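PDB 6WT9: c-di-GMP synthase from Capnocytophaga granulosa, which joins two GTP molecules into the second messenger 3',3'-c-di-GMP, with release of two diphosphates, as the signal synthase of a CBASS antiphage defence system. Local coordinates for residues A[11-16]-A[46-51]; A[42-47]-A[254-259]. All blocks are in the same frame, centred on the assembly; numbering follows the deposited sequence.

Contact 1: A[11-16]-A[46-51]; sequences ENLQNR and TLAMNG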
# COMPACT_ATOMS: atom_id res chain seq x y z
N GLU A 11 10.18 -17.87 7.59
CA GLU A 11 9.88 -17.64 9.00
C GLU A 11 9.72 -16.15 9.29
O GLU A 11 8.75 -15.73 9.93
CB GLU A 11 10.97 -18.24 9.89
CG GLU A 11 10.85 -19.74 10.10
CD GLU A 11 11.87 -20.25 11.10
OE1 GLU A 11 12.98 -19.67 11.18
OE2 GLU A 11 11.56 -21.23 11.82
N ASN A 12 10.68 -15.35 8.83
CA ASN A 12 10.60 -13.90 9.02
C ASN A 12 9.34 -13.33 8.39
O ASN A 12 8.72 -12.41 8.93
CB ASN A 12 11.84 -13.23 8.45
CG ASN A 12 11.84 -11.73 8.67
OD1 ASN A 12 12.24 -11.24 9.72
ND2 ASN A 12 11.39 -10.98 7.66
N LEU A 13 8.94 -13.87 7.23
CA LEU A 13 7.71 -13.42 6.59
C LEU A 13 6.48 -13.78 7.41
O LEU A 13 5.51 -13.01 7.44
CB LEU A 13 7.61 -14.01 5.19
CG LEU A 13 6.46 -13.50 4.31
CD1 LEU A 13 6.50 -11.98 4.23
CD2 LEU A 13 6.54 -14.12 2.93
N GLN A 14 6.50 -14.93 8.09
CA GLN A 14 5.40 -15.29 8.97
C GLN A 14 5.25 -14.28 10.10
O GLN A 14 4.13 -13.90 10.46
CB GLN A 14 5.60 -16.70 9.54
CG GLN A 14 5.29 -17.83 8.57
CD GLN A 14 5.55 -19.20 9.17
OE1 GLN A 14 6.60 -19.44 9.76
NE2 GLN A 14 4.58 -20.10 9.04
N ASN A 15 6.37 -13.83 10.67
CA ASN A 15 6.32 -12.83 11.73
C ASN A 15 5.91 -11.46 11.21
O ASN A 15 5.38 -10.65 11.99
CB ASN A 15 7.68 -12.74 12.43
CG ASN A 15 8.06 -14.03 13.13
OD1 ASN A 15 7.20 -14.76 13.62
ND2 ASN A 15 9.35 -14.32 13.18
N ARG A 16 6.14 -11.17 9.93
CA ARG A 16 5.73 -9.89 9.37
C ARG A 16 4.22 -9.86 9.11
O ARG A 16 3.54 -8.91 9.52
CB ARG A 16 6.50 -9.62 8.08
CG ARG A 16 6.08 -8.36 7.34
CD ARG A 16 6.79 -8.26 6.00
NE ARG A 16 8.24 -8.24 6.17
CZ ARG A 16 9.10 -8.77 5.31
NH1 ARG A 16 8.66 -9.37 4.20
NH2 ARG A 16 10.41 -8.70 5.55
N THR A 46 4.59 -18.14 -2.02
CA THR A 46 3.15 -18.20 -1.79
C THR A 46 2.72 -17.27 -0.66
O THR A 46 1.68 -16.60 -0.77
CB THR A 46 2.73 -19.64 -1.47
OG1 THR A 46 3.11 -20.50 -2.54
CG2 THR A 46 1.23 -19.72 -1.27
N LEU A 47 3.51 -17.19 0.41
CA LEU A 47 3.15 -16.31 1.51
C LEU A 47 3.38 -14.84 1.15
O LEU A 47 2.61 -13.98 1.59
CB LEU A 47 3.95 -16.67 2.77
CG LEU A 47 3.50 -15.95 4.04
CD1 LEU A 47 2.00 -16.10 4.23
CD2 LEU A 47 4.26 -16.48 5.25
N ALA A 48 4.40 -14.55 0.35
CA ALA A 48 4.65 -13.17 -0.05
C ALA A 48 3.56 -12.63 -0.97
O ALA A 48 3.45 -11.41 -1.12
CB ALA A 48 6.01 -13.06 -0.75
N MSE A 49 2.77 -13.50 -1.58
CA MSE A 49 1.67 -13.09 -2.43
C MSE A 49 0.36 -13.12 -1.67
O MSE A 49 -0.63 -12.51 -2.07
CB MSE A 49 1.58 -13.98 -3.67
CG MSE A 49 2.76 -13.87 -4.60
SE MSE A 49 2.60 -15.07 -6.13
CE MSE A 49 4.11 -14.40 -7.17
N ASN A 50 0.36 -13.86 -0.56
CA ASN A 50 -0.85 -14.06 0.22
C ASN A 50 -1.29 -12.75 0.87
O ASN A 50 -0.46 -11.95 1.32
CB ASN A 50 -0.63 -15.14 1.28
CG ASN A 50 -1.91 -15.86 1.65
OD1 ASN A 50 -2.51 -15.60 2.69
ND2 ASN A 50 -2.33 -16.79 0.80
N GLY A 51 -2.60 -12.53 0.92
CA GLY A 51 -3.11 -11.37 1.62
C GLY A 51 -3.01 -11.53 3.12
O GLY A 51 -3.13 -12.63 3.67

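Contact 2: A[42-47]-A[254-259]; sequences LKYITL and KNLKAD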
# COMPACT_ATOMS: atom_id res chain seq x y z
N LEU A 42 8.85 -22.31 -2.50
CA LEU A 42 7.42 -22.18 -2.78
C LEU A 42 6.67 -21.59 -1.59
O LEU A 42 5.70 -20.86 -1.79
CB LEU A 42 6.83 -23.54 -3.16
CG LEU A 42 7.43 -24.27 -4.36
CD1 LEU A 42 6.64 -25.54 -4.64
CD2 LEU A 42 7.47 -23.37 -5.59
N LYS A 43 7.11 -21.90 -0.37
CA LYS A 43 6.48 -21.31 0.81
C LYS A 43 6.66 -19.80 0.83
O LYS A 43 5.71 -19.06 1.09
CB LYS A 43 7.08 -21.92 2.08
CG LYS A 43 6.85 -23.41 2.27
CD LYS A 43 7.50 -23.86 3.57
CE LYS A 43 7.30 -25.35 3.82
NZ LYS A 43 7.92 -25.75 5.12
N TYR A 44 7.89 -19.34 0.58
CA TYR A 44 8.17 -17.91 0.63
C TYR A 44 7.40 -17.16 -0.45
O TYR A 44 6.82 -16.10 -0.17
CB TYR A 44 9.67 -17.68 0.48
CG TYR A 44 10.08 -16.22 0.47
CD1 TYR A 44 10.04 -15.46 1.63
CD2 TYR A 44 10.52 -15.61 -0.70
CE1 TYR A 44 10.42 -14.13 1.62
CE2 TYR A 44 10.90 -14.29 -0.72
CZ TYR A 44 10.85 -13.55 0.45
OH TYR A 44 11.22 -12.23 0.43
N ILE A 45 7.36 -17.70 -1.67
CA ILE A 45 6.65 -17.03 -2.75
C ILE A 45 5.15 -17.01 -2.48
O ILE A 45 4.48 -15.99 -2.67
CB ILE A 45 6.97 -17.71 -4.09
CG1 ILE A 45 8.46 -17.60 -4.41
CG2 ILE A 45 6.15 -17.09 -5.22
CD1 ILE A 45 8.90 -18.48 -5.55
N THR A 46 4.59 -18.14 -2.02
CA THR A 46 3.15 -18.20 -1.79
C THR A 46 2.72 -17.27 -0.66
O THR A 46 1.68 -16.60 -0.77
CB THR A 46 2.73 -19.64 -1.47
OG1 THR A 46 3.11 -20.50 -2.54
CG2 THR A 46 1.23 -19.72 -1.27
N LEU A 47 3.51 -17.19 0.41
CA LEU A 47 3.15 -16.31 1.51
C LEU A 47 3.38 -14.84 1.15
O LEU A 47 2.61 -13.98 1.59
CB LEU A 47 3.95 -16.67 2.77
CG LEU A 47 3.50 -15.95 4.04
CD1 LEU A 47 2.00 -16.10 4.23
CD2 LEU A 47 4.26 -16.48 5.25
N LYS A 254 6.45 -5.85 -2.98
CA LYS A 254 6.67 -5.13 -1.73
C LYS A 254 7.41 -5.99 -0.72
O LYS A 254 8.22 -5.46 0.06
CB LYS A 254 5.33 -4.65 -1.16
CG LYS A 254 4.62 -3.63 -2.04
CD LYS A 254 3.19 -3.38 -1.60
CE LYS A 254 3.12 -2.63 -0.28
NZ LYS A 254 1.71 -2.28 0.08
N ASN A 255 7.17 -7.30 -0.71
CA ASN A 255 7.90 -8.18 0.19
C ASN A 255 9.34 -8.37 -0.27
O ASN A 255 10.25 -8.46 0.56
CB ASN A 255 7.18 -9.52 0.32
CG ASN A 255 6.12 -9.50 1.41
OD1 ASN A 255 6.40 -9.10 2.54
ND2 ASN A 255 4.91 -9.92 1.08
N LEU A 256 9.57 -8.45 -1.58
CA LEU A 256 10.94 -8.49 -2.08
C LEU A 256 11.69 -7.20 -1.74
O LEU A 256 12.90 -7.24 -1.50
CB LEU A 256 10.95 -8.71 -3.60
CG LEU A 256 10.48 -10.06 -4.12
CD1 LEU A 256 10.91 -10.22 -5.57
CD2 LEU A 256 11.00 -11.20 -3.27
N LYS A 257 10.98 -6.07 -1.71
CA LYS A 257 11.60 -4.82 -1.30
C LYS A 257 12.01 -4.86 0.16
O LYS A 257 13.12 -4.45 0.52
CB LYS A 257 10.64 -3.66 -1.57
CG LYS A 257 11.04 -2.34 -0.94
CD LYS A 257 9.94 -1.31 -1.11
CE LYS A 257 10.25 -0.03 -0.35
NZ LYS A 257 9.17 0.98 -0.52
N ALA A 258 11.12 -5.35 1.03
CA ALA A 258 11.41 -5.37 2.46
C ALA A 258 12.51 -6.37 2.80
O ALA A 258 13.22 -6.20 3.80
CB ALA A 258 10.14 -5.69 3.25
N ASP A 259 12.66 -7.42 2.00
CA ASP A 259 13.64 -8.47 2.27
C ASP A 259 14.94 -8.28 1.51
O ASP A 259 15.86 -9.10 1.66
CB ASP A 259 13.05 -9.84 1.95
CG ASP A 259 12.02 -10.28 2.98
OD1 ASP A 259 12.15 -9.87 4.15
OD2 ASP A 259 11.09 -11.03 2.62

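Contact 1: A[11-16]-A[46-51]
Leu13 meets Leu47 and Ala48 where two helices near the N-terminus, 6-17 and 40-49, pack together in the all-helical part of this CD-NTase, away from its mixed sheet. It is a small example of how apolar side-chain atoms alone can hold two helix segments together: no hydrogen bond crosses between the segments, and the buried surface sums to only 171 Å².

The tight part belongs to Leu13. With CG anti to the backbone N (chi1 -173°), its side chain reaches across to the other helix, and methyl CD2 settles against the Leu47-Ala48 junction, 3.4 Å from the backbone Ala48 N and 3.6 Å from Leu47 CB. Ala48 CB adds a more distant touch. Leu47 adopts nearly the same torsions and comes the other way; the two side chains slide past each other in opposite directions instead of meeting end on, and Leu13 CG lies 3.8 Å from Leu47 CD2. Phe10 of helix 6-17 and Phe29 of helix 23-32 also touch Leu47, extending the apolar packing.

The looser side is that of Gln14. This partly exposed residue contributes little buried area and uses the aliphatic part of its chain, which crosses the Leu47 side chain at about a right angle; beyond CG the chain runs on extended, and the amide takes no part in the contact. The one side-chain atom of Gln14 in close touch is CG, 3.7 Å from Leu47 CD2.

Contact 2: A[42-47]-A[254-259]
Tyr44 and Asp259 tie segment 42-47 to the C-terminal part of helix 245-259 through the one hydrogen bond between the two segments, illustrating how a tyrosine can span two segments whose local axes come no nearer than 11.3 Å. The axis directions differ by 119°.

The polar interaction runs from Tyr44 OH to Asp259 OD2 and is only 2.5 Å long. The carboxylate oxygen lies at the ring edge, in the ring plane, and accepts through its anti lone pair, the one directed away from OD1. Ring and carboxylate planes are turned 38° apart. Tyr44 can span the gap because CG stands anti to the backbone N (chi1 178°), which carries the ring across to the other helix while Asp259 comes from the opposite direction. Nearby, Asn255 ND2 adds a hydrogen bond to Ala48 O, and its OD1 is turned to Arg16.

The apolar interaction is slighter. Leu256 CD2 approaches the ring near its plane, at the edge, and lies 4.0 Å from Tyr44 CE2; Leu9 of helix 6-17 and Val340 of helix 327-347 touch Tyr44 and Leu256 respectively.

The phenol O-H thus donates to OD2 of Asp259, while OD1 forms a salt bridge with Arg16 of helix 6-17; the two partners together probably favour the charged carboxylate.

Contacts 1 and 2 lie with their centres about 6 Å apart, on the same side of the chain's centre, and share Thr46 and Leu47 of helix 40-49. In chain order helix 6-17 comes first, then helix 40-49, and helix 245-259 follows some 200 residues later, after the strands of the mixed sheet. Contact 1 therefore joins helices close together in sequence, with helix 23-32 between them, whereas contact 2 brings a distant helix back to them. Arg16 closes the third side, running directly from helix 6-17 to helix 245-259. The N-terminal helices are thereby fastened to a helix that follows the sheet.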